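Local coordinates for protein enoyl-CoA hydratase (PDB 2PPY) that probably hydrates the double bond of enoyl-CoA thioesters in fatty acid beta-oxidation, at residues 30-33 against 34-38. Residues are numbered along the deposited sequence; the frame is centred on the assembly and turned at random.
Sequences NSYD and LEFYK
One face of the Tyr32 ring takes the edge of Tyr37 in a T-shaped contact. Tyr37 CE2 sits off-centre over that face, 3.4 Å from Tyr32 CE2, and the planes stand at 86°. At its own edge Tyr37 also has a water that lies 2.8 Å from Tyr32 OH; its distance to Tyr37 OH is too short to trust. One face of Tyr37 has Phe36 CE2 toward its rim. Phe36 meets Tyr32 lower down, at the root of the side chain: its CD2 lies 3.2 Å from Tyr32 CB, and the two rings are inclined to each other. Tyr32 CG stands between its own backbone N and carbonyl carbon (chi1 62°), a setting that brings the ring back beside the helix. With an alanine in place of Tyr32, the edge of Tyr37 would probably lose the face it packs against, and the water its phenol partner there.

The next residue, Asp33, is the N-cap. Its OD1 accepts from Phe36 N at 2.8 Å, with the amide approaching nearly in line with the C-O bond and an N-H...O angle of 154°. Glu35 N is also near OD1, but badly angled for a bond. The negative carboxylate at the start of the helix is probably favourable to its dipole. One turn on, Lys38 NZ reaches back to Glu35 OE1 in a weak salt bridge at 3.4 Å.

Beyond the cluster, Tyr37 packs on Cys90, Thr93 and Leu94 of helix 80-99, and Phe36 on Met119 of helix 115-121, while Leu34 touches Phe49 of a second subunit. This is an Asp N-cap with an aromatic cluster behind it, where the loop after strand 19-24 enters helix 34-48 of the crotonase fold.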
ATOM      1  N   ASN A  30     -31.947 -13.903 -14.729  1.00 24.75           N
ATOM      2  CA  ASN A  30     -31.481 -13.610 -13.383  1.00 23.25           C
ATOM      3  C   ASN A  30     -30.983 -12.176 -13.239  1.00 25.60           C
ATOM      4  O   ASN A  30     -29.967 -11.933 -12.579  1.00 23.46           O
ATOM      5  CB  ASN A  30     -30.382 -14.585 -12.940  1.00 22.28           C
ATOM      6  CG  ASN A  30     -30.942 -15.886 -12.395  1.00 25.40           C
ATOM      7  OD1 ASN A  30     -31.952 -15.892 -11.693  1.00 25.18           O
ATOM      8  ND2 ASN A  30     -30.276 -16.992 -12.699  1.00 26.11           N
ATOM      9  N   SER A  31     -31.681 -11.231 -13.869  1.00 18.17           N
ATOM     10  CA  SER A  31     -31.328  -9.816 -13.748  1.00 23.39           C
ATOM     11  C   SER A  31     -31.822  -9.403 -12.369  1.00 25.99           C
ATOM     12  O   SER A  31     -33.014  -9.492 -12.080  1.00 32.02           O
ATOM     13  CB  SER A  31     -32.028  -8.993 -14.827  1.00 20.90           C
ATOM     14  OG  SER A  31     -31.478  -9.282 -16.096  1.00 33.58           O
ATOM     15  N   TYR A  32     -30.907  -8.944 -11.524  1.00 25.76           N
ATOM     16  CA  TYR A  32     -31.251  -8.593 -10.148  1.00 20.13           C
ATOM     17  C   TYR A  32     -31.582  -7.144  -9.836  1.00 20.41           C
ATOM     18  O   TYR A  32     -31.357  -6.244 -10.645  1.00 21.14           O
ATOM     19  CB  TYR A  32     -30.117  -9.037  -9.223  1.00 19.99           C
ATOM     20  CG  TYR A  32     -28.798  -8.357  -9.522  1.00 16.38           C
ATOM     21  CD1 TYR A  32     -27.826  -8.979 -10.310  1.00 15.54           C
ATOM     22  CD2 TYR A  32     -28.529  -7.078  -9.036  1.00 16.61           C
ATOM     23  CE1 TYR A  32     -26.614  -8.336 -10.602  1.00 16.57           C
ATOM     24  CE2 TYR A  32     -27.327  -6.429  -9.324  1.00 19.35           C
ATOM     25  CZ  TYR A  32     -26.377  -7.062 -10.105  1.00 18.35           C
ATOM     26  OH  TYR A  32     -25.204  -6.410 -10.395  1.00 19.61           O
ATOM     27  N   ASP A  33     -32.114  -6.943  -8.633  1.00 20.14           N
ATOM     28  CA  ASP A  33     -32.467  -5.621  -8.119  1.00 22.33           C
ATOM     29  C   ASP A  33     -31.914  -5.527  -6.697  1.00 21.06           C
ATOM     30  O   ASP A  33     -31.126  -6.374  -6.280  1.00 22.65           O
ATOM     31  CB  ASP A  33     -33.986  -5.424  -8.094  1.00 23.28           C
ATOM     32  CG  ASP A  33     -34.707  -6.526  -7.340  1.00 26.37           C
ATOM     33  OD1 ASP A  33     -34.090  -7.170  -6.465  1.00 28.24           O
ATOM     34  OD2 ASP A  33     -35.903  -6.741  -7.616  1.00 33.65           O
ATOM     35  N   LEU A  34     -32.333  -4.513  -5.946  1.00 19.95           N
ATOM     36  CA  LEU A  34     -31.843  -4.344  -4.582  1.00 20.64           C
ATOM     37  C   LEU A  34     -32.303  -5.466  -3.667  1.00 22.08           C
ATOM     38  O   LEU A  34     -31.527  -5.971  -2.860  1.00 28.63           O
ATOM     39  CB  LEU A  34     -32.292  -2.992  -4.005  1.00 18.77           C
ATOM     40  CG  LEU A  34     -31.883  -2.716  -2.549  1.00 19.90           C
ATOM     41  CD1 LEU A  34     -30.377  -2.906  -2.385  1.00 15.71           C
ATOM     42  CD2 LEU A  34     -32.289  -1.302  -2.153  1.00 19.60           C
ATOM     43  N   GLU A  35     -33.566  -5.859  -3.792  1.00 21.48           N
ATOM     44  CA  GLU A  35     -34.111  -6.917  -2.958  1.00 23.77           C
ATOM     45  C   GLU A  35     -33.326  -8.224  -3.106  1.00 23.18           C
ATOM     46  O   GLU A  35     -33.149  -8.960  -2.133  1.00 22.35           O
ATOM     47  CB  GLU A  35     -35.589  -7.139  -3.299  1.00 28.22           C
ATOM     48  CG  GLU A  35     -36.341  -7.991  -2.295  1.00 40.66           C
ATOM     49  CD  GLU A  35     -36.282  -7.429  -0.884  1.00 53.07           C
ATOM     50  OE1 GLU A  35     -36.613  -6.236  -0.697  1.00 53.29           O
ATOM     51  OE2 GLU A  35     -35.908  -8.187   0.038  1.00 56.96           O
ATOM     52  N   PHE A  36     -32.857  -8.521  -4.315  1.00 20.83           N
ATOM     53  CA  PHE A  36     -32.085  -9.742  -4.511  1.00 23.28           C
ATOM     54  C   PHE A  36     -30.839  -9.717  -3.642  1.00 21.47           C
ATOM     55  O   PHE A  36     -30.555 -10.673  -2.921  1.00 20.19           O
ATOM     56  CB  PHE A  36     -31.635  -9.912  -5.963  1.00 26.25           C
ATOM     57  CG  PHE A  36     -30.505 -10.899  -6.115  1.00 26.76           C
ATOM     58  CD1 PHE A  36     -30.709 -12.253  -5.863  1.00 25.79           C
ATOM     59  CD2 PHE A  36     -29.223 -10.467  -6.447  1.00 28.58           C
ATOM     60  CE1 PHE A  36     -29.647 -13.165  -5.924  1.00 24.37           C
ATOM     61  CE2 PHE A  36     -28.153 -11.370  -6.510  1.00 22.66           C
ATOM     62  CZ  PHE A  36     -28.369 -12.721  -6.251  1.00 18.43           C
ATOM     63  N   TYR A  37     -30.089  -8.621  -3.728  1.00 24.64           N
ATOM     64  CA  TYR A  37     -28.865  -8.489  -2.950  1.00 17.61           C
ATOM     65  C   TYR A  37     -29.113  -8.474  -1.455  1.00 19.40           C
ATOM     66  O   TYR A  37     -28.261  -8.904  -0.678  1.00 21.68           O
ATOM     67  CB  TYR A  37     -28.085  -7.251  -3.392  1.00 19.70           C
ATOM     68  CG  TYR A  37     -26.923  -7.612  -4.295  1.00 20.34           C
ATOM     69  CD1 TYR A  37     -25.785  -8.234  -3.775  1.00 21.22           C
ATOM     70  CD2 TYR A  37     -26.983  -7.393  -5.672  1.00 21.13           C
ATOM     71  CE1 TYR A  37     -24.735  -8.630  -4.603  1.00 26.74           C
ATOM     72  CE2 TYR A  37     -25.936  -7.787  -6.511  1.00 28.12           C
ATOM     73  CZ  TYR A  37     -24.815  -8.404  -5.968  1.00 25.66           C
ATOM     74  OH  TYR A  37     -23.772  -8.787  -6.782  1.00 25.39           O
ATOM     75  N   LYS A  38     -30.283  -7.992  -1.046  1.00 16.86           N
ATOM     76  CA  LYS A  38     -30.613  -7.977   0.372  1.00 21.83           C
ATOM     77  C   LYS A  38     -30.758  -9.427   0.828  1.00 19.09           C
ATOM     78  O   LYS A  38     -30.369  -9.776   1.940  1.00 19.71           O
ATOM     79  CB  LYS A  38     -31.903  -7.183   0.610  1.00 20.91           C
ATOM     80  CG  LYS A  38     -31.729  -5.693   0.339  1.00 24.08           C
ATOM     81  CD  LYS A  38     -33.045  -4.937   0.275  1.00 35.02           C
ATOM     82  CE  LYS A  38     -33.775  -4.942   1.600  1.00 42.88           C
ATOM     83  NZ  LYS A  38     -35.031  -4.144   1.507  1.00 54.37           N
TER
HETATM   84  O   HOH W   1     -23.271  -7.954  -9.024  1.00 20.28           O